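Local coordinates for protein histidinol-phosphate aminotransferase (Clostridium acetobutylicum, PDB 3FTB) that probably transfers amino groups as a pyridoxal 5'-phosphate-dependent histidinol-phosphate aminotransferase, at residues A[106-109]-A[110-113]; A[132-135]-A[136-139]; A[261-264]-A[265-268]; A[340-344]-A[345-349]. All coordinates share one frame; numbering follows the deposited sequence.

Contact 1: residues A[106-109]-A[110-113]; sequences PSYA and EYEI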
loop_
_atom_site.group_PDB
_atom_site.type_symbol
_atom_site.label_atom_id
_atom_site.label_comp_id
_atom_site.label_asym_id
_atom_site.label_seq_id
_atom_site.Cartn_x
_atom_site.Cartn_y
_atom_site.Cartn_z
ATOM N N PRO A 106 -11.771 12.449 23.726
ATOM C CA PRO A 106 -11.273 12.789 22.383
ATOM C C PRO A 106 -10.178 11.833 21.901
ATOM O O PRO A 106 -9.450 11.268 22.736
ATOM C CB PRO A 106 -10.681 14.194 22.573
ATOM C CG PRO A 106 -11.332 14.728 23.772
ATOM C CD PRO A 106 -11.640 13.582 24.661
ATOM N N SER A 107 -10.078 11.634 20.587
ATOM C CA SER A 107 -8.975 10.871 20.012
ATOM C C SER A 107 -8.893 11.041 18.493
ATOM O O SER A 107 -9.767 11.635 17.876
ATOM C CB SER A 107 -9.115 9.387 20.351
ATOM O OG SER A 107 -10.283 8.859 19.741
ATOM N N TYR A 108 -7.828 10.518 17.904
ATOM C CA TYR A 108 -7.628 10.558 16.457
ATOM C C TYR A 108 -8.858 10.038 15.713
ATOM O O TYR A 108 -9.295 8.896 15.924
ATOM C CB TYR A 108 -6.396 9.728 16.134
ATOM C CG TYR A 108 -5.920 9.753 14.707
ATOM C CD1 TYR A 108 -5.689 10.945 14.053
ATOM C CD2 TYR A 108 -5.656 8.563 14.025
ATOM C CE1 TYR A 108 -5.238 10.963 12.738
ATOM C CE2 TYR A 108 -5.191 8.570 12.714
ATOM C CZ TYR A 108 -4.984 9.772 12.075
ATOM O OH TYR A 108 -4.528 9.777 10.772
ATOM N N ALA A 109 -9.410 10.889 14.848
ATOM C CA ALA A 109 -10.645 10.611 14.110
ATOM C C ALA A 109 -10.717 9.210 13.509
ATOM O O ALA A 109 -11.782 8.598 13.508
ATOM C CB ALA A 109 -10.847 11.647 13.022
ATOM N N GLU A 110 -9.590 8.720 12.996
ATOM C CA GLU A 110 -9.529 7.426 12.303
ATOM C C GLU A 110 -9.977 6.190 13.114
ATOM O O GLU A 110 -10.377 5.179 12.530
ATOM C CB GLU A 110 -8.134 7.191 11.691
ATOM C CG GLU A 110 -7.825 5.700 11.426
ATOM C CD GLU A 110 -6.679 5.444 10.435
ATOM O OE1 GLU A 110 -5.579 6.002 10.629
ATOM O OE2 GLU A 110 -6.875 4.659 9.475
ATOM N N TYR A 111 -9.917 6.241 14.442
ATOM C CA TYR A 111 -10.376 5.079 15.200
ATOM C C TYR A 111 -11.848 4.787 14.873
ATOM O O TYR A 111 -12.178 3.679 14.456
ATOM C CB TYR A 111 -10.173 5.228 16.714
ATOM C CG TYR A 111 -8.781 5.631 17.154
ATOM C CD1 TYR A 111 -7.677 5.412 16.339
ATOM C CD2 TYR A 111 -8.568 6.210 18.397
ATOM C CE1 TYR A 111 -6.401 5.777 16.737
ATOM C CE2 TYR A 111 -7.287 6.585 18.807
ATOM C CZ TYR A 111 -6.209 6.362 17.967
ATOM O OH TYR A 111 -4.939 6.725 18.362
ATOM N N GLU A 112 -12.712 5.788 15.048
ATOM C CA GLU A 112 -14.158 5.650 14.826
ATOM C C GLU A 112 -14.574 5.585 13.351
ATOM O O GLU A 112 -15.547 4.904 12.997
ATOM C CB GLU A 112 -14.917 6.795 15.502
ATOM C CG GLU A 112 -16.425 6.728 15.290
ATOM C CD GLU A 112 -17.152 7.980 15.733
ATOM O OE1 GLU A 112 -16.474 8.966 16.095
ATOM O OE2 GLU A 112 -18.403 7.975 15.716
ATOM N N ILE A 113 -13.864 6.319 12.504
ATOM C CA ILE A 113 -14.089 6.252 11.070
ATOM C C ILE A 113 -14.021 4.795 10.634
ATOM O O ILE A 113 -14.953 4.267 10.030
ATOM C CB ILE A 113 -12.989 6.988 10.305
ATOM C CG1 ILE A 113 -13.024 8.482 10.615
ATOM C CG2 ILE A 113 -13.114 6.724 8.803
ATOM C CD1 ILE A 113 -11.818 9.235 10.061
HETATM O O HOH W 1 -12.112 8.147 17.504
HETATM O O HOH W 2 -4.748 9.461 18.874
#

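Contact 2: residues A[132-135]-A[136-139]; sequences CIDY and EDII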
loop_
_atom_site.group_PDB
_atom_site.type_symbol
_atom_site.label_atom_id
_atom_site.label_comp_id
_atom_site.label_asym_id
_atom_site.label_seq_id
_atom_site.Cartn_x
_atom_site.Cartn_y
_atom_site.Cartn_z
ATOM N N CYS A 132 -7.502 13.646 31.374
ATOM C CA CYS A 132 -7.030 12.412 32.002
ATOM C C CYS A 132 -7.944 11.241 31.685
ATOM O O CYS A 132 -9.167 11.379 31.692
ATOM C CB CYS A 132 -6.942 12.565 33.528
ATOM S SG CYS A 132 -5.699 13.748 34.068
ATOM N N ILE A 133 -7.338 10.089 31.419
ATOM C CA ILE A 133 -8.074 8.849 31.227
ATOM C C ILE A 133 -8.933 8.561 32.457
ATOM O O ILE A 133 -8.509 8.790 33.602
ATOM C CB ILE A 133 -7.099 7.661 30.965
ATOM C CG1 ILE A 133 -6.379 7.841 29.630
ATOM C CG2 ILE A 133 -7.825 6.319 30.984
ATOM C CD1 ILE A 133 -5.204 6.936 29.467
ATOM N N ASP A 134 -10.146 8.074 32.219
ATOM C CA ASP A 134 -10.986 7.578 33.302
ATOM C C ASP A 134 -10.730 6.069 33.423
ATOM O O ASP A 134 -11.529 5.247 32.960
ATOM C CB ASP A 134 -12.455 7.868 32.991
ATOM C CG ASP A 134 -13.366 7.707 34.207
ATOM O OD1 ASP A 134 -12.924 7.137 35.230
ATOM O OD2 ASP A 134 -14.537 8.154 34.127
ATOM N N TYR A 135 -9.598 5.704 34.023
ATOM C CA TYR A 135 -9.192 4.298 34.061
ATOM C C TYR A 135 -10.288 3.433 34.639
ATOM O O TYR A 135 -10.551 2.338 34.150
ATOM C CB TYR A 135 -7.900 4.109 34.854
ATOM C CG TYR A 135 -6.740 4.846 34.251
ATOM C CD1 TYR A 135 -6.062 4.325 33.163
ATOM C CD2 TYR A 135 -6.334 6.078 34.752
ATOM C CE1 TYR A 135 -5.001 5.004 32.591
ATOM C CE2 TYR A 135 -5.272 6.758 34.192
ATOM C CZ TYR A 135 -4.615 6.223 33.108
ATOM O OH TYR A 135 -3.561 6.900 32.536
ATOM N N GLU A 136 -10.928 3.938 35.680
ATOM C CA GLU A 136 -11.989 3.212 36.359
ATOM C C GLU A 136 -13.193 2.997 35.451
ATOM O O GLU A 136 -13.969 2.060 35.651
ATOM C CB GLU A 136 -12.413 3.962 37.622
ATOM C CG GLU A 136 -12.734 3.042 38.774
ATOM C CD GLU A 136 -11.521 2.275 39.238
ATOM O OE1 GLU A 136 -10.470 2.910 39.476
ATOM O OE2 GLU A 136 -11.616 1.038 39.357
ATOM N N ASP A 137 -13.354 3.875 34.462
ATOM C CA ASP A 137 -14.424 3.737 33.474
ATOM C C ASP A 137 -14.066 2.690 32.424
ATOM O O ASP A 137 -14.901 1.868 32.046
ATOM C CB ASP A 137 -14.717 5.071 32.788
ATOM C CG ASP A 137 -15.957 5.015 31.914
ATOM O OD1 ASP A 137 -17.015 4.579 32.413
ATOM O OD2 ASP A 137 -15.876 5.403 30.729
ATOM N N ILE A 138 -12.826 2.729 31.945
ATOM C CA ILE A 138 -12.353 1.695 31.037
ATOM C C ILE A 138 -12.595 0.327 31.671
ATOM O O ILE A 138 -13.122 -0.583 31.025
ATOM C CB ILE A 138 -10.859 1.867 30.690
ATOM C CG1 ILE A 138 -10.636 3.168 29.919
ATOM C CG2 ILE A 138 -10.349 0.665 29.885
ATOM C CD1 ILE A 138 -9.182 3.462 29.630
ATOM N N ILE A 139 -12.221 0.197 32.944
ATOM C CA ILE A 139 -12.486 -1.013 33.714
ATOM C C ILE A 139 -13.967 -1.383 33.669
ATOM O O ILE A 139 -14.325 -2.501 33.299
ATOM C CB ILE A 139 -12.105 -0.839 35.196
ATOM C CG1 ILE A 139 -10.650 -0.382 35.351
ATOM C CG2 ILE A 139 -12.355 -2.131 35.951
ATOM C CD1 ILE A 139 -9.657 -1.502 35.484
#

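Contact 3: residues A[261-264]-A[265-268]; sequences DTNY and IEES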
loop_
_atom_site.group_PDB
_atom_site.type_symbol
_atom_site.label_atom_id
_atom_site.label_comp_id
_atom_site.label_asym_id
_atom_site.label_seq_id
_atom_site.Cartn_x
_atom_site.Cartn_y
_atom_site.Cartn_z
ATOM N N ASP A 261 19.493 4.537 13.019
ATOM C CA ASP A 261 19.991 5.907 13.001
ATOM C C ASP A 261 19.865 6.578 14.371
ATOM O O ASP A 261 19.079 7.511 14.558
ATOM C CB ASP A 261 19.224 6.704 11.939
ATOM C CG ASP A 261 19.957 7.950 11.498
ATOM O OD1 ASP A 261 20.962 8.320 12.153
ATOM O OD2 ASP A 261 19.523 8.555 10.493
ATOM N N THR A 262 20.652 6.104 15.329
ATOM C CA THR A 262 20.601 6.617 16.696
ATOM C C THR A 262 20.908 8.112 16.783
ATOM O O THR A 262 20.391 8.799 17.660
ATOM C CB THR A 262 21.546 5.825 17.659
ATOM O OG1 THR A 262 22.718 5.405 16.950
ATOM C CG2 THR A 262 20.846 4.593 18.190
ATOM N N ASN A 263 21.743 8.617 15.880
ATOM C CA ASN A 263 22.114 10.034 15.929
ATOM C C ASN A 263 21.089 10.992 15.299
ATOM O O ASN A 263 21.146 12.207 15.507
ATOM C CB ASN A 263 23.524 10.256 15.379
ATOM C CG ASN A 263 24.600 9.751 16.330
ATOM O OD1 ASN A 263 24.558 10.019 17.535
ATOM N ND2 ASN A 263 25.568 9.012 15.795
ATOM N N TYR A 264 20.154 10.438 14.535
ATOM C CA TYR A 264 18.995 11.194 14.088
ATOM C C TYR A 264 18.000 11.200 15.234
ATOM O O TYR A 264 17.336 12.206 15.501
ATOM C CB TYR A 264 18.351 10.551 12.857
ATOM C CG TYR A 264 17.054 11.215 12.457
ATOM C CD1 TYR A 264 17.048 12.285 11.578
ATOM C CD2 TYR A 264 15.840 10.791 12.985
ATOM C CE1 TYR A 264 15.871 12.901 11.214
ATOM C CE2 TYR A 264 14.652 11.410 12.633
ATOM C CZ TYR A 264 14.677 12.465 11.744
ATOM O OH TYR A 264 13.508 13.095 11.380
ATOM N N ILE A 265 17.912 10.063 15.915
ATOM C CA ILE A 265 17.001 9.915 17.037
ATOM C C ILE A 265 17.390 10.757 18.269
ATOM O O ILE A 265 16.530 11.134 19.055
ATOM C CB ILE A 265 16.840 8.421 17.412
ATOM C CG1 ILE A 265 16.254 7.647 16.224
ATOM C CG2 ILE A 265 15.964 8.260 18.657
ATOM C CD1 ILE A 265 16.328 6.115 16.347
ATOM N N GLU A 266 18.673 11.064 18.431
ATOM C CA GLU A 266 19.130 11.804 19.611
ATOM C C GLU A 266 19.114 13.312 19.393
ATOM O O GLU A 266 18.868 14.098 20.320
ATOM C CB GLU A 266 20.540 11.362 20.000
ATOM C CG GLU A 266 20.632 9.944 20.527
ATOM C CD GLU A 266 22.066 9.528 20.790
ATOM O OE1 GLU A 266 22.274 8.575 21.571
ATOM O OE2 GLU A 266 22.985 10.159 20.218
ATOM N N GLU A 267 19.406 13.708 18.162
ATOM C CA GLU A 267 19.361 15.106 17.778
ATOM C C GLU A 267 17.898 15.568 17.831
ATOM O O GLU A 267 17.596 16.734 18.088
ATOM C CB GLU A 267 19.941 15.268 16.368
ATOM C CG GLU A 267 20.231 16.709 15.951
ATOM C CD GLU A 267 20.098 16.932 14.447
ATOM O OE1 GLU A 267 19.596 18.007 14.047
ATOM O OE2 GLU A 267 20.485 16.032 13.672
ATOM N N SER A 268 16.994 14.622 17.608
ATOM C CA SER A 268 15.564 14.896 17.604
ATOM C C SER A 268 15.034 15.070 19.036
ATOM O O SER A 268 14.359 16.055 19.339
ATOM C CB SER A 268 14.811 13.790 16.843
ATOM O OG SER A 268 15.155 13.787 15.461
#

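Contact 4: residues A[340-344]-A[345-349]; sequences AIKDE and KKNTK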
loop_
_atom_site.group_PDB
_atom_site.type_symbol
_atom_site.label_atom_id
_atom_site.label_comp_id
_atom_site.label_asym_id
_atom_site.label_seq_id
_atom_site.Cartn_x
_atom_site.Cartn_y
_atom_site.Cartn_z
ATOM N N ALA A 340 0.984 22.440 16.401
ATOM C CA ALA A 340 2.169 21.602 16.287
ATOM C C ALA A 340 3.319 22.260 17.038
ATOM O O ALA A 340 3.291 23.454 17.308
ATOM C CB ALA A 340 2.538 21.377 14.829
ATOM N N ILE A 341 4.318 21.467 17.397
ATOM C CA ILE A 341 5.532 21.992 18.001
ATOM C C ILE A 341 6.667 21.668 17.045
ATOM O O ILE A 341 6.984 20.499 16.832
ATOM C CB ILE A 341 5.790 21.387 19.412
ATOM C CG1 ILE A 341 4.625 21.723 20.345
ATOM C CG2 ILE A 341 7.106 21.902 20.002
ATOM C CD1 ILE A 341 4.827 21.273 21.765
ATOM N N LYS A 342 7.240 22.709 16.442
ATOM C CA LYS A 342 8.310 22.559 15.466
ATOM C C LYS A 342 9.613 23.042 16.066
ATOM O O LYS A 342 9.798 23.005 17.282
ATOM C CB LYS A 342 7.993 23.374 14.212
ATOM C CG LYS A 342 6.615 23.086 13.663
ATOM C CD LYS A 342 6.257 23.990 12.509
ATOM C CE LYS A 342 4.944 23.556 11.881
ATOM N NZ LYS A 342 5.095 22.288 11.123
ATOM N N ASP A 343 10.510 23.504 15.200
ATOM C CA ASP A 343 11.768 24.105 15.625
ATOM C C ASP A 343 11.563 25.543 16.143
ATOM O O ASP A 343 10.601 26.225 15.780
ATOM C CB ASP A 343 12.755 24.096 14.465
ATOM C CG ASP A 343 12.182 24.728 13.206
ATOM O OD1 ASP A 343 12.613 25.845 12.851
ATOM O OD2 ASP A 343 11.298 24.118 12.570
ATOM N N GLU A 344 12.482 25.989 16.995
ATOM C CA GLU A 344 12.408 27.301 17.638
ATOM C C GLU A 344 12.102 28.466 16.682
ATOM O O GLU A 344 11.315 29.360 17.005
ATOM C CB GLU A 344 13.706 27.556 18.422
ATOM C CG GLU A 344 13.694 28.805 19.316
ATOM C CD GLU A 344 14.504 28.622 20.605
ATOM O OE1 GLU A 344 14.930 27.483 20.891
ATOM O OE2 GLU A 344 14.707 29.610 21.343
ATOM N N LYS A 345 12.718 28.458 15.508
ATOM C CA LYS A 345 12.550 29.562 14.562
ATOM C C LYS A 345 11.113 29.703 14.048
ATOM O O LYS A 345 10.537 30.790 14.084
ATOM C CB LYS A 345 13.504 29.400 13.381
ATOM C CG LYS A 345 13.778 30.689 12.622
ATOM C CD LYS A 345 14.549 30.419 11.336
ATOM C CE LYS A 345 15.369 31.629 10.903
ATOM N NZ LYS A 345 16.595 31.782 11.745
ATOM N N LYS A 346 10.544 28.606 13.555
ATOM C CA LYS A 346 9.146 28.601 13.123
ATOM C C LYS A 346 8.187 28.892 14.283
ATOM O O LYS A 346 7.166 29.564 14.111
ATOM C CB LYS A 346 8.781 27.263 12.461
ATOM C CG LYS A 346 9.494 27.007 11.133
ATOM C CD LYS A 346 8.781 25.937 10.312
ATOM C CE LYS A 346 9.613 25.496 9.127
ATOM N NZ LYS A 346 10.890 24.889 9.589
ATOM N N ASN A 347 8.533 28.374 15.461
ATOM C CA ASN A 347 7.732 28.528 16.668
ATOM C C ASN A 347 7.666 29.976 17.162
ATOM O O ASN A 347 6.611 30.462 17.573
ATOM C CB ASN A 347 8.280 27.616 17.772
ATOM C CG ASN A 347 7.777 26.185 17.658
ATOM O OD1 ASN A 347 7.005 25.850 16.750
ATOM N ND2 ASN A 347 8.202 25.336 18.586
ATOM N N THR A 348 8.803 30.662 17.137
ATOM C CA THR A 348 8.833 32.051 17.561
ATOM C C THR A 348 8.021 32.894 16.580
ATOM O O THR A 348 7.306 33.811 16.970
ATOM C CB THR A 348 10.274 32.574 17.659
ATOM O OG1 THR A 348 10.980 31.848 18.677
ATOM C CG2 THR A 348 10.281 34.061 17.996
ATOM N N LYS A 349 8.119 32.557 15.299
ATOM C CA LYS A 349 7.326 33.229 14.278
ATOM C C LYS A 349 5.844 33.007 14.564
ATOM O O LYS A 349 5.054 33.951 14.611
ATOM C CB LYS A 349 7.679 32.687 12.894
ATOM C CG LYS A 349 7.331 33.632 11.761
ATOM C CD LYS A 349 7.283 32.915 10.427
ATOM C CE LYS A 349 7.199 33.908 9.277
ATOM N NZ LYS A 349 8.319 34.902 9.290
HETATM O O HOH W 3 15.012 26.784 14.407
#

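Contact 1: residues A[106-109]-A[110-113]
The carbonyl oxygen Tyr108 O is gripped from the first turn of the helix: Tyr111 N donates to it over 3.1 Å, nearly straight (N-H...O 167°) but tilted from the carbonyl plane. Water 1 adds a weak bond to the same oxygen and lies 3.0 Å from Ser107 OG, tying the loop serine into the turn. One i+4 bond follows, from Ile113 N to Ala109 O (3.2 Å), and Ile113 CD1 rests 3.9 Å from Ala109 CB. The Tyr111 ring lies against the Tyr108 carbonyl, with Tyr108 O over one face, toward the rim. Tyr108 CB makes a CH-pi contact 4.1 Å from the Tyr111 ring centroid. With CG trans to the backbone N (chi1 -174°), the Tyr108 ring lies beside Glu110, CE2 3.4 Å from Glu110 CB, and turns its edge toward the face of Tyr111 in an offset edge-to-face pair (planes at 76°). Tyr111 OH accepts a hydrogen bond from water 2 at 2.8 Å and also bonds Asp183. A phosphate ion, probably from the crystallisation liquor, lies about 3 Å from the Tyr108 side chain. This strand-to-helix turn after a cis-proline, beside Asp183, is consistent with the cofactor pocket of fold-type I pyridoxal-phosphate enzymes.

Contact 2: residues A[132-135]-A[136-139]
Asp134 meets Asp137 through both its carbonyl and its side chain, and Tyr135 grips the following turn through its own carbonyl. Two backbone donors reach Asp134 O: Asp137 N approaches from above the carbonyl plane at 2.7 Å and with a bent N-H...O angle of 132°, whereas Ile138 N comes nearly in line with the C=O bond at 3.0 Å. The side chain of Asp134 turns back over the same helix start: OD1 takes a weak capping bond of 3.4 Å from Asp137 N, and the carboxylate carbon CG sits 3.3 Å from Asp137 CB. This contact brings two acidic groups close, Asp134 OD2 being 4.6 Å from Asp137 OD2; the salt bridge from Asp137 to Lys141 and its bond to Ser125 would probably ease that repulsion. Glu136 meets the Asp134 carboxylate through its CB alone, 4.0 Å from Asp134 OD1.

Tyr135 O is bonded by Ile139 N at 3.0 Å, with an N-H...O angle of 171°, which continues the i+4 pattern begun by Ile138 N to Asp134 O. The Tyr135 ring has Ile133 CG2 above one face, and its hydroxyl bonds Asn162 N. That same CG2 of Ile133 presses tightly on Ile138 CD1 (3.4 Å). With Asp134 as the N-cap, this isoleucine pair spans the cap from N' to N4, so helix 135-141 opens with an aspartate N-cap and a hydrophobic staple.

Contact 3: residues A[261-264]-A[265-268]
Two first torsions bring Tyr264 and Ser268 together: Ser268 OG stands trans to its carbonyl carbon (chi1 -66°) and so points back along the helix, while Tyr264 CG lies opposite its own N (chi1 173°), laying the ring alongside the next turn. The serine hydroxyl OG donates to Tyr264 O over 2.7 Å, with the donor tilted from the carbonyl plane. Ser268 N reaches Tyr264 O over 3.2 Å, a weak bond, so the hydroxyl is the closer donor at this i+4 position. The hydroxyl oxygen also stands 3.7 Å above one face of the Tyr264 ring, toward its rim.

One turn earlier, Asp261 holds the N-cap. Asp261 O accepts from Ile265 N at 3.1 Å, in the carbonyl plane with an N-H...O angle of 158°, and also from Tyr264 N. The carboxylate of Asp261 caps Tyr264 N through OD1 by a weak bond of 3.3 Å. Ile265 CG1 packs 3.3 Å from Asp261 O, and Glu266 CG lies 3.1 Å from Thr262 O, so the aliphatic stems of both side chains run back along the preceding turn.

The polar ends fix this first turn to the chain before it. Tyr264 OH bonds Gly39 O and Asp261 OD2 bonds Ser43, so the start of helix 262-285 is tied to the loop leading into helix 42-45 and to that helix, with the Tyr264 ring also touching the loop residue Ala218.

Contact 4: residues A[340-344]-A[345-349]
Between Lys342 and Glu344 the backbone leaves its extended course and turns into a helix, where Asn347 N bonds Asp343 O at 3.0 Å, nearly in line with the C=O bond, and Thr348 N bonds Glu344 O at 2.8 Å (N-H...O 156°). Thr348 OG1 adds a second bond to Glu344 O at 3.0 Å, reaching it from the opposite face of its plane. Asn347 reaches back past the start of the helix: its OD1 accepts from Lys342 N at 3.2 Å, well off the C=O direction (107°), and also bonds Tyr31, while its ND2 bonds Glu275. This buried amide thus ties the approach to the helix and two neighbouring segments together. In Asp343, CG between N and the carbonyl carbon (chi1 53°) turns the carboxylate toward the first turn. Water 3 links Asp343 OD1 to Lys345 N, 3.0 Å from each atom. Asp343 OD2 is met on the syn side by Lys346 NZ at 3.1 Å, a salt bridge, and Lys346 CD lies 3.9 Å from Lys342 CD. Asp343 is thus an aspartate at the N-cap of helix 344-359, bridged by water to Lys345 N, at the turn out of sheet strand 336-340.

In the fold
All four contacts are helix starts, but in different settings: contacts 1, 3 and 4 are partly buried, contact 2 lies at the surface. Contact 1 is nearest the chain centre, where a water-linked turn and crossed tyrosines stand beside a bound phosphate ion; contact 2, about 8 Å away (nearest atoms), pairs carboxylate capping with apolar packing. Strand 100-105 links them: it leads into contact 1 and packs on Ile138 of contact 2. Contacts 3 and 4, nearest atoms about 9 Å apart, share helix 262-285: contact 3 begins it, and contact 4 packs Ile341 and Asn347 against it further along. Aspartate caps bond weakly but directly in contacts 2 and 3, through water in contact 4.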